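Local atomic coordinates of putative type VI secretion protein (Escherichia coli, PDB entry 6SKI), a protein that is probably a phospholipase effector of the type VI secretion system, a toxin loaded onto the VgrG spike for delivery. Residues Q113-I124 with L172-L180; Q123-I131 with K160-A171. One frame throughout, in Å; residues are numbered along the deposited sequence.

How the contacts relate
Both contacts join strand 121-128 to helix 156-178, and their centres lie about 18 Å apart along this one interface. They meet at I124, whose side chain packs on L172 and F175 in contact 1 and touches A171 in contact 2. Contact 1 lies about 31 Å from the centre of the chain and contact 2 about 17 Å, both measured between centres. After helix 156-178 the chain enters strand 184-195, followed closely by S197, the probable nucleophile of a Ser-His-Asp triad with H310 and D245. The pair thus belongs to the scaffold of an alpha/beta-hydrolase core; neither includes a residue of this putative triad.

Contact 1: residues Q113-I124 with L172-L180; sequences QVLKKDQTSAQI and LSEFMGFNL
F175 fills the tightly packed part of this contact, its ring lying among L115, A122 and I124. Its CG is anti to the backbone N (chi1 172°), which carries the ring out toward the loop. CD2 of L115 meets the ring at its edge, 3.7 Å from CE1 of F175, while I124 brings CG2 within 3.8 Å of CG of F175. The other branch of I124 ends at L172, CD1 against CD2. Branched aliphatic and aromatic groups suit this place, where L37 of strand 22-43 adds to the packing. Helix 156-178 belongs to the crossover connection between the parallel strands 121-128 and 184-195, and loop residues Q113 to L115 lie against its C-terminal end. Buried N179 meets that loop with its amide: its OD1 accepts a weak, nearly straight bond from L115 N, 3.4 Å long. Exposed residues form the solvent side, though Q113 and F178 still fit closely. The extended chain of Q113 lies over one face of the F178 ring, with CG 4.0 Å from the ring centroid in a CH-pi contact and the amide stacked 22° from the ring plane. CG2 of V114 lies at the ring's edge, near O of F178 (3.2 Å).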
loop_
_atom_site.group_PDB
_atom_site.type_symbol
_atom_site.label_atom_id
_atom_site.label_comp_id
_atom_site.label_asym_id
_atom_site.label_seq_id
_atom_site.Cartn_x
_atom_site.Cartn_y
_atom_site.Cartn_z
ATOM N N GLN A 113 -0.955 -6.282 -24.657
ATOM C CA GLN A 113 0.058 -7.308 -24.883
ATOM C C GLN A 113 0.610 -7.224 -26.300
ATOM O O GLN A 113 1.812 -7.021 -26.469
ATOM C CB GLN A 113 -0.531 -8.689 -24.592
ATOM C CG GLN A 113 -0.519 -9.066 -23.127
ATOM C CD GLN A 113 -0.952 -10.493 -22.896
ATOM O OE1 GLN A 113 -1.661 -11.076 -23.713
ATOM N NE2 GLN A 113 -0.526 -11.067 -21.779
ATOM N N VAL A 114 -0.232 -7.330 -27.322
ATOM C CA VAL A 114 0.180 -7.175 -28.710
ATOM C C VAL A 114 -0.535 -5.958 -29.272
ATOM O O VAL A 114 -1.769 -5.875 -29.217
ATOM C CB VAL A 114 -0.135 -8.431 -29.540
ATOM C CG1 VAL A 114 -0.022 -8.125 -31.020
ATOM C CG2 VAL A 114 0.792 -9.565 -29.158
ATOM N N LEU A 115 0.230 -5.016 -29.809
ATOM C CA LEU A 115 -0.382 -3.793 -30.293
ATOM C C LEU A 115 -1.005 -4.016 -31.665
ATOM O O LEU A 115 -0.610 -4.904 -32.423
ATOM C CB LEU A 115 0.639 -2.660 -30.359
ATOM C CG LEU A 115 1.471 -2.437 -29.099
ATOM C CD1 LEU A 115 2.339 -1.208 -29.252
ATOM C CD2 LEU A 115 0.569 -2.317 -27.889
ATOM N N LYS A 116 -1.998 -3.193 -31.971
ATOM C CA LYS A 116 -2.653 -3.259 -33.264
ATOM C C LYS A 116 -1.830 -2.501 -34.300
ATOM O O LYS A 116 -0.848 -1.827 -33.985
ATOM C CB LYS A 116 -4.068 -2.695 -33.172
ATOM C CG LYS A 116 -4.786 -3.083 -31.894
ATOM C CD LYS A 116 -6.251 -3.377 -32.136
ATOM C CE LYS A 116 -6.738 -4.473 -31.207
ATOM N NZ LYS A 116 -5.809 -5.636 -31.187
ATOM N N LYS A 117 -2.241 -2.627 -35.562
ATOM C CA LYS A 117 -1.538 -1.950 -36.644
ATOM C C LYS A 117 -1.572 -0.436 -36.500
ATOM O O LYS A 117 -0.726 0.252 -37.081
ATOM C CB LYS A 117 -2.146 -2.354 -37.987
ATOM C CG LYS A 117 -1.579 -3.635 -38.574
ATOM C CD LYS A 117 -2.368 -4.130 -39.789
ATOM C CE LYS A 117 -2.859 -3.019 -40.725
ATOM N NZ LYS A 117 -1.879 -1.922 -40.992
ATOM N N ASP A 118 -2.523 0.100 -35.736
ATOM C CA ASP A 118 -2.728 1.537 -35.634
ATOM C C ASP A 118 -2.622 2.043 -34.203
ATOM O O ASP A 118 -2.819 3.240 -33.964
ATOM C CB ASP A 118 -4.096 1.905 -36.213
ATOM C CG ASP A 118 -4.000 2.533 -37.583
ATOM O OD1 ASP A 118 -4.987 3.157 -38.022
ATOM O OD2 ASP A 118 -2.936 2.402 -38.224
ATOM N N GLN A 119 -2.313 1.171 -33.247
ATOM C CA GLN A 119 -2.369 1.542 -31.839
ATOM C C GLN A 119 -1.189 2.434 -31.476
ATOM O O GLN A 119 -0.030 2.027 -31.604
ATOM C CB GLN A 119 -2.388 0.289 -30.970
ATOM C CG GLN A 119 -2.671 0.566 -29.514
ATOM C CD GLN A 119 -2.877 -0.696 -28.718
ATOM O OE1 GLN A 119 -3.252 -1.732 -29.261
ATOM N NE2 GLN A 119 -2.630 -0.621 -27.420
ATOM N N THR A 120 -1.485 3.647 -31.012
ATOM C CA THR A 120 -0.469 4.613 -30.619
ATOM C C THR A 120 -0.454 4.871 -29.118
ATOM O O THR A 120 0.236 5.788 -28.665
ATOM C CB THR A 120 -0.670 5.930 -31.371
ATOM O OG1 THR A 120 -2.069 6.169 -31.556
ATOM C CG2 THR A 120 0.015 5.877 -32.725
ATOM N N SER A 121 -1.204 4.098 -28.341
ATOM C CA SER A 121 -1.153 4.181 -26.890
ATOM C C SER A 121 -1.371 2.790 -26.325
ATOM O O SER A 121 -2.299 2.087 -26.728
ATOM C CB SER A 121 -2.201 5.147 -26.330
ATOM O OG SER A 121 -2.372 6.270 -27.173
ATOM N N ALA A 122 -0.518 2.406 -25.382
ATOM C CA ALA A 122 -0.559 1.076 -24.801
ATOM C C ALA A 122 -0.426 1.187 -23.293
ATOM O O ALA A 122 0.092 2.172 -22.765
ATOM C CB ALA A 122 0.548 0.179 -25.360
ATOM N N GLN A 123 -0.908 0.160 -22.602
ATOM C CA GLN A 123 -0.844 0.098 -21.152
ATOM C C GLN A 123 -0.302 -1.252 -20.724
ATOM O O GLN A 123 -0.739 -2.290 -21.225
ATOM C CB GLN A 123 -2.216 0.325 -20.524
ATOM C CG GLN A 123 -2.549 1.768 -20.263
ATOM C CD GLN A 123 -3.898 1.928 -19.618
ATOM O OE1 GLN A 123 -4.554 0.947 -19.281
ATOM N NE2 GLN A 123 -4.320 3.169 -19.432
ATOM N N ILE A 124 0.649 -1.231 -19.798
ATOM C CA ILE A 124 1.136 -2.422 -19.125
ATOM C C ILE A 124 1.092 -2.132 -17.635
ATOM O O ILE A 124 1.086 -0.977 -17.206
ATOM C CB ILE A 124 2.556 -2.819 -19.576
ATOM C CG1 ILE A 124 3.574 -1.783 -19.111
ATOM C CG2 ILE A 124 2.613 -2.972 -21.081
ATOM C CD1 ILE A 124 4.986 -2.117 -19.492
ATOM N N LEU A 172 8.359 -4.424 -18.777
ATOM C CA LEU A 172 8.784 -3.960 -20.092
ATOM C C LEU A 172 9.334 -5.109 -20.925
ATOM O O LEU A 172 9.079 -5.187 -22.135
ATOM C CB LEU A 172 9.829 -2.859 -19.937
ATOM C CG LEU A 172 9.274 -1.447 -19.808
ATOM C CD1 LEU A 172 10.399 -0.449 -19.734
ATOM C CD2 LEU A 172 8.377 -1.144 -20.977
ATOM N N SER A 173 10.084 -6.015 -20.293
ATOM C CA SER A 173 10.565 -7.200 -20.993
ATOM C C SER A 173 9.402 -8.023 -21.523
ATOM O O SER A 173 9.406 -8.447 -22.683
ATOM C CB SER A 173 11.437 -8.045 -20.066
ATOM O OG SER A 173 12.518 -7.294 -19.550
ATOM N N GLU A 174 8.390 -8.253 -20.686
ATOM C CA GLU A 174 7.239 -9.035 -21.126
ATOM C C GLU A 174 6.500 -8.341 -22.265
ATOM O O GLU A 174 6.118 -8.984 -23.253
ATOM C CB GLU A 174 6.297 -9.287 -19.951
ATOM C CG GLU A 174 6.884 -10.172 -18.868
ATOM C CD GLU A 174 6.009 -10.236 -17.633
ATOM O OE1 GLU A 174 4.937 -9.595 -17.627
ATOM O OE2 GLU A 174 6.393 -10.927 -16.667
ATOM N N PHE A 175 6.315 -7.023 -22.160
ATOM C CA PHE A 175 5.603 -6.293 -23.203
ATOM C C PHE A 175 6.333 -6.373 -24.533
ATOM O O PHE A 175 5.712 -6.617 -25.572
ATOM C CB PHE A 175 5.419 -4.833 -22.807
ATOM C CG PHE A 175 4.862 -3.982 -23.910
ATOM C CD1 PHE A 175 3.658 -4.300 -24.506
ATOM C CD2 PHE A 175 5.560 -2.884 -24.373
ATOM C CE1 PHE A 175 3.151 -3.525 -25.524
ATOM C CE2 PHE A 175 5.057 -2.111 -25.394
ATOM C CZ PHE A 175 3.854 -2.433 -25.969
ATOM N N MET A 176 7.647 -6.174 -24.527
ATOM C CA MET A 176 8.401 -6.225 -25.767
ATOM C C MET A 176 8.729 -7.648 -26.189
ATOM O O MET A 176 9.298 -7.846 -27.266
ATOM C CB MET A 176 9.679 -5.397 -25.639
ATOM C CG MET A 176 9.419 -3.908 -25.721
ATOM S SD MET A 176 8.706 -3.428 -27.303
ATOM C CE MET A 176 10.084 -2.560 -28.040
ATOM N N GLY A 177 8.380 -8.636 -25.371
ATOM C CA GLY A 177 8.444 -10.020 -25.786
ATOM C C GLY A 177 7.152 -10.445 -26.446
ATOM O O GLY A 177 7.136 -11.380 -27.250
ATOM N N PHE A 178 6.058 -9.762 -26.119
ATOM C CA PHE A 178 4.829 -9.930 -26.882
ATOM C C PHE A 178 4.853 -9.185 -28.207
ATOM O O PHE A 178 4.006 -9.449 -29.064
ATOM C CB PHE A 178 3.617 -9.459 -26.073
ATOM C CG PHE A 178 3.077 -10.483 -25.128
ATOM C CD1 PHE A 178 2.120 -11.386 -25.548
ATOM C CD2 PHE A 178 3.512 -10.535 -23.818
ATOM C CE1 PHE A 178 1.616 -12.328 -24.684
ATOM C CE2 PHE A 178 3.013 -11.478 -22.949
ATOM C CZ PHE A 178 2.063 -12.375 -23.382
ATOM N N ASN A 179 5.805 -8.271 -28.398
ATOM C CA ASN A 179 5.914 -7.477 -29.616
ATOM C C ASN A 179 7.335 -7.638 -30.154
ATOM O O ASN A 179 8.227 -6.841 -29.862
ATOM C CB ASN A 179 5.574 -6.013 -29.345
ATOM C CG ASN A 179 4.088 -5.746 -29.374
ATOM O OD1 ASN A 179 3.457 -5.806 -30.425
ATOM N ND2 ASN A 179 3.519 -5.462 -28.216
ATOM N N LEU A 180 7.536 -8.679 -30.955
ATOM C CA LEU A 180 8.851 -9.012 -31.477
ATOM C C LEU A 180 9.030 -8.401 -32.857
ATOM O O LEU A 180 8.089 -8.358 -33.655
ATOM C CB LEU A 180 9.032 -10.528 -31.541
ATOM C CG LEU A 180 9.077 -11.227 -30.183
ATOM C CD1 LEU A 180 8.893 -12.724 -30.349
ATOM C CD2 LEU A 180 10.371 -10.917 -29.457
#

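Contact 2: residues Q123-I131 with K160-A171; sequences QIKTYISGI and KTDEAMERITQA
Strand 123-128 and helix 160-171 run roughly antiparallel, their axes 8.3 Å apart at closest approach and 143° between directions, with T126 nearest R167 and I128 nearest A164. Small residues of the helix let the strand come close. A171 offers its CB to OG1 of T126, whose CG2, anti to the backbone N, rests on CB of R167. One turn or so back, CD1 of I128 lies 3.8 Å from CB of A164. The side chain of I128 runs opposite to those of K160 and E163, and its CG2 touches the aliphatic parts of both, 3.6 Å from CD of K160 and 3.8 Å from CG of E163; OE1 of E163 also lies close.

The polar ends reach the backbone beyond. R167 presents the edge of its guanidinium to the strand: NH1 donates to Y127 O at 2.9 Å, and it lies in the carbonyl plane, although the N-H is bent (135°). K160, turned at chi2 (-80°), brings its ammonium to the chain leaving the strand, where NZ gives weak bonds to S129 O (3.2 Å) and G130 O (3.3 Å). E163, extended between these two cations, completes a salt-bridge network: OE2 lies 3.4 Å from NZ of K160, and OE1 makes a long, charge-only pairing with R167.

I41 and F43 of strand 22-43 extend the apolar surface under I168 and A164. Helix 156-178 packs on one face of the sheet, roughly antiparallel to strand 121-128, on the way from it to strand 184-195, a beta-alpha-beta crossover with strand 22-43 between, as expected of an alpha/beta-hydrolase core.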
loop_
_atom_site.group_PDB
_atom_site.type_symbol
_atom_site.label_atom_id
_atom_site.label_comp_id
_atom_site.label_asym_id
_atom_site.label_seq_id
_atom_site.Cartn_x
_atom_site.Cartn_y
_atom_site.Cartn_z
ATOM N N GLN A 123 -0.908 0.160 -22.602
ATOM C CA GLN A 123 -0.844 0.098 -21.152
ATOM C C GLN A 123 -0.302 -1.252 -20.724
ATOM O O GLN A 123 -0.739 -2.290 -21.225
ATOM C CB GLN A 123 -2.216 0.325 -20.524
ATOM C CG GLN A 123 -2.549 1.768 -20.263
ATOM C CD GLN A 123 -3.898 1.928 -19.618
ATOM O OE1 GLN A 123 -4.554 0.947 -19.281
ATOM N NE2 GLN A 123 -4.320 3.169 -19.432
ATOM N N ILE A 124 0.649 -1.231 -19.798
ATOM C CA ILE A 124 1.136 -2.422 -19.125
ATOM C C ILE A 124 1.092 -2.132 -17.635
ATOM O O ILE A 124 1.086 -0.977 -17.206
ATOM C CB ILE A 124 2.556 -2.819 -19.576
ATOM C CG1 ILE A 124 3.574 -1.783 -19.111
ATOM C CG2 ILE A 124 2.613 -2.972 -21.081
ATOM C CD1 ILE A 124 4.986 -2.117 -19.492
ATOM N N LYS A 125 1.044 -3.192 -16.838
ATOM C CA LYS A 125 0.781 -3.026 -15.420
ATOM C C LYS A 125 1.756 -3.847 -14.595
ATOM O O LYS A 125 2.317 -4.841 -15.059
ATOM C CB LYS A 125 -0.666 -3.390 -15.066
ATOM C CG LYS A 125 -1.104 -4.786 -15.432
ATOM C CD LYS A 125 -2.617 -4.849 -15.431
ATOM C CE LYS A 125 -3.129 -6.266 -15.471
ATOM N NZ LYS A 125 -4.551 -6.290 -15.904
ATOM N N THR A 126 1.952 -3.397 -13.364
ATOM C CA THR A 126 2.927 -3.958 -12.450
ATOM C C THR A 126 2.337 -3.968 -11.050
ATOM O O THR A 126 1.654 -3.026 -10.648
ATOM C CB THR A 126 4.215 -3.138 -12.459
ATOM O OG1 THR A 126 4.624 -2.893 -13.810
ATOM C CG2 THR A 126 5.288 -3.869 -11.749
ATOM N N TYR A 127 2.608 -5.034 -10.306
ATOM C CA TYR A 127 2.081 -5.194 -8.958
ATOM C C TYR A 127 3.235 -5.365 -7.984
ATOM O O TYR A 127 4.045 -6.284 -8.131
ATOM C CB TYR A 127 1.130 -6.386 -8.876
ATOM C CG TYR A 127 0.536 -6.584 -7.505
ATOM C CD1 TYR A 127 -0.588 -5.878 -7.106
ATOM C CD2 TYR A 127 1.097 -7.480 -6.608
ATOM C CE1 TYR A 127 -1.133 -6.056 -5.855
ATOM C CE2 TYR A 127 0.561 -7.661 -5.356
ATOM C CZ TYR A 127 -0.554 -6.949 -4.985
ATOM O OH TYR A 127 -1.091 -7.134 -3.734
ATOM N N ILE A 128 3.303 -4.482 -6.994
ATOM C CA ILE A 128 4.271 -4.573 -5.910
ATOM C C ILE A 128 3.510 -4.843 -4.622
ATOM O O ILE A 128 2.500 -4.191 -4.340
ATOM C CB ILE A 128 5.115 -3.288 -5.801
ATOM C CG1 ILE A 128 5.822 -3.000 -7.125
ATOM C CG2 ILE A 128 6.137 -3.414 -4.698
ATOM C CD1 ILE A 128 5.137 -1.955 -7.968
ATOM N N SER A 129 3.995 -5.803 -3.840
ATOM C CA SER A 129 3.300 -6.212 -2.632
ATOM C C SER A 129 3.551 -5.208 -1.509
ATOM O O SER A 129 4.264 -4.215 -1.670
ATOM C CB SER A 129 3.732 -7.617 -2.222
ATOM O OG SER A 129 5.133 -7.686 -2.039
ATOM N N GLY A 130 2.943 -5.463 -0.357
ATOM C CA GLY A 130 3.093 -4.569 0.767
ATOM C C GLY A 130 4.369 -4.808 1.546
ATOM O O GLY A 130 5.023 -5.841 1.427
ATOM N N ILE A 131 4.717 -3.815 2.365
ATOM C CA ILE A 131 5.953 -3.881 3.137
ATOM C C ILE A 131 5.903 -5.026 4.138
ATOM O O ILE A 131 6.858 -5.802 4.264
ATOM C CB ILE A 131 6.222 -2.532 3.826
ATOM C CG1 ILE A 131 6.114 -1.395 2.812
ATOM C CG2 ILE A 131 7.583 -2.536 4.487
ATOM C CD1 ILE A 131 6.361 -0.029 3.400
ATOM N N LYS A 160 10.616 -0.653 -1.559
ATOM C CA LYS A 160 9.518 -1.031 -2.435
ATOM C C LYS A 160 9.573 -0.261 -3.744
ATOM O O LYS A 160 9.210 -0.794 -4.792
ATOM C CB LYS A 160 8.182 -0.820 -1.730
ATOM C CG LYS A 160 7.886 -1.889 -0.699
ATOM C CD LYS A 160 7.362 -3.151 -1.344
ATOM C CE LYS A 160 7.514 -4.338 -0.421
ATOM N NZ LYS A 160 7.113 -5.600 -1.088
ATOM N N THR A 161 10.031 0.991 -3.713
ATOM C CA THR A 161 10.243 1.689 -4.981
ATOM C C THR A 161 11.361 1.044 -5.798
ATOM O O THR A 161 11.284 0.993 -7.032
ATOM C CB THR A 161 10.527 3.168 -4.741
ATOM O OG1 THR A 161 11.780 3.318 -4.067
ATOM C CG2 THR A 161 9.419 3.783 -3.913
ATOM N N ASP A 162 12.378 0.497 -5.133
ATOM C CA ASP A 162 13.426 -0.222 -5.855
ATOM C C ASP A 162 12.894 -1.519 -6.462
ATOM O O ASP A 162 13.173 -1.841 -7.630
ATOM C CB ASP A 162 14.588 -0.525 -4.912
ATOM C CG ASP A 162 15.391 0.709 -4.564
ATOM O OD1 ASP A 162 14.818 1.817 -4.581
ATOM O OD2 ASP A 162 16.596 0.571 -4.264
ATOM N N GLU A 163 12.116 -2.268 -5.679
ATOM C CA GLU A 163 11.434 -3.439 -6.212
ATOM C C GLU A 163 10.524 -3.054 -7.366
ATOM O O GLU A 163 10.367 -3.822 -8.319
ATOM C CB GLU A 163 10.639 -4.127 -5.101
ATOM C CG GLU A 163 9.499 -5.002 -5.593
ATOM C CD GLU A 163 8.930 -5.891 -4.507
ATOM O OE1 GLU A 163 7.872 -6.514 -4.741
ATOM O OE2 GLU A 163 9.539 -5.967 -3.420
ATOM N N ALA A 164 9.940 -1.859 -7.309
ATOM C CA ALA A 164 9.119 -1.375 -8.408
ATOM C C ALA A 164 9.952 -1.145 -9.654
ATOM O O ALA A 164 9.482 -1.382 -10.766
ATOM C CB ALA A 164 8.401 -0.090 -8.004
ATOM N N MET A 165 11.185 -0.665 -9.495
ATOM C CA MET A 165 12.054 -0.521 -10.664
ATOM C C MET A 165 12.358 -1.874 -11.297
ATOM O O MET A 165 12.297 -2.027 -12.527
ATOM C CB MET A 165 13.355 0.187 -10.294
ATOM C CG MET A 165 13.185 1.332 -9.341
ATOM S SD MET A 165 12.891 2.878 -10.198
ATOM C CE MET A 165 12.126 3.839 -8.899
ATOM N N GLU A 166 12.683 -2.872 -10.474
ATOM C CA GLU A 166 12.942 -4.201 -11.033
ATOM C C GLU A 166 11.696 -4.774 -11.705
ATOM O O GLU A 166 11.778 -5.402 -12.771
ATOM C CB GLU A 166 13.462 -5.153 -9.957
ATOM C CG GLU A 166 14.855 -4.817 -9.448
ATOM C CD GLU A 166 14.864 -4.278 -8.035
ATOM O OE1 GLU A 166 15.507 -3.232 -7.807
ATOM O OE2 GLU A 166 14.243 -4.906 -7.152
ATOM N N ARG A 167 10.530 -4.554 -11.106
ATOM C CA ARG A 167 9.292 -5.051 -11.688
ATOM C C ARG A 167 8.922 -4.286 -12.956
ATOM O O ARG A 167 8.300 -4.847 -13.864
ATOM C CB ARG A 167 8.182 -4.981 -10.646
ATOM C CG ARG A 167 8.290 -6.014 -9.549
ATOM C CD ARG A 167 7.443 -7.230 -9.868
ATOM N NE ARG A 167 7.841 -8.392 -9.082
ATOM C CZ ARG A 167 7.231 -8.784 -7.969
ATOM N NH1 ARG A 167 6.189 -8.108 -7.507
ATOM N NH2 ARG A 167 7.663 -9.855 -7.317
ATOM N N ILE A 168 9.297 -3.008 -13.040
ATOM C CA ILE A 168 9.132 -2.249 -14.276
ATOM C C ILE A 168 9.981 -2.852 -15.380
ATOM O O ILE A 168 9.536 -2.986 -16.526
ATOM C CB ILE A 168 9.495 -0.771 -14.047
ATOM C CG1 ILE A 168 8.360 -0.030 -13.350
ATOM C CG2 ILE A 168 9.836 -0.087 -15.360
ATOM C CD1 ILE A 168 8.810 1.240 -12.680
ATOM N N THR A 169 11.217 -3.225 -15.049
ATOM C CA THR A 169 12.065 -3.899 -16.027
ATOM C C THR A 169 11.413 -5.190 -16.505
ATOM O O THR A 169 11.369 -5.469 -17.710
ATOM C CB THR A 169 13.440 -4.182 -15.423
ATOM O OG1 THR A 169 14.217 -2.981 -15.414
ATOM C CG2 THR A 169 14.175 -5.237 -16.224
ATOM N N GLN A 170 10.885 -5.979 -15.569
ATOM C CA GLN A 170 10.252 -7.243 -15.941
ATOM C C GLN A 170 9.027 -7.021 -16.825
ATOM O O GLN A 170 8.825 -7.737 -17.815
ATOM C CB GLN A 170 9.871 -8.024 -14.686
ATOM C CG GLN A 170 9.026 -9.248 -14.960
ATOM C CD GLN A 170 8.360 -9.782 -13.712
ATOM O OE1 GLN A 170 8.883 -9.642 -12.606
ATOM N NE2 GLN A 170 7.196 -10.397 -13.880
ATOM N N ALA A 171 8.202 -6.028 -16.490
ATOM C CA ALA A 171 6.994 -5.769 -17.265
ATOM C C ALA A 171 7.329 -5.263 -18.659
ATOM O O ALA A 171 6.662 -5.627 -19.633
ATOM C CB ALA A 171 6.104 -4.768 -16.531
#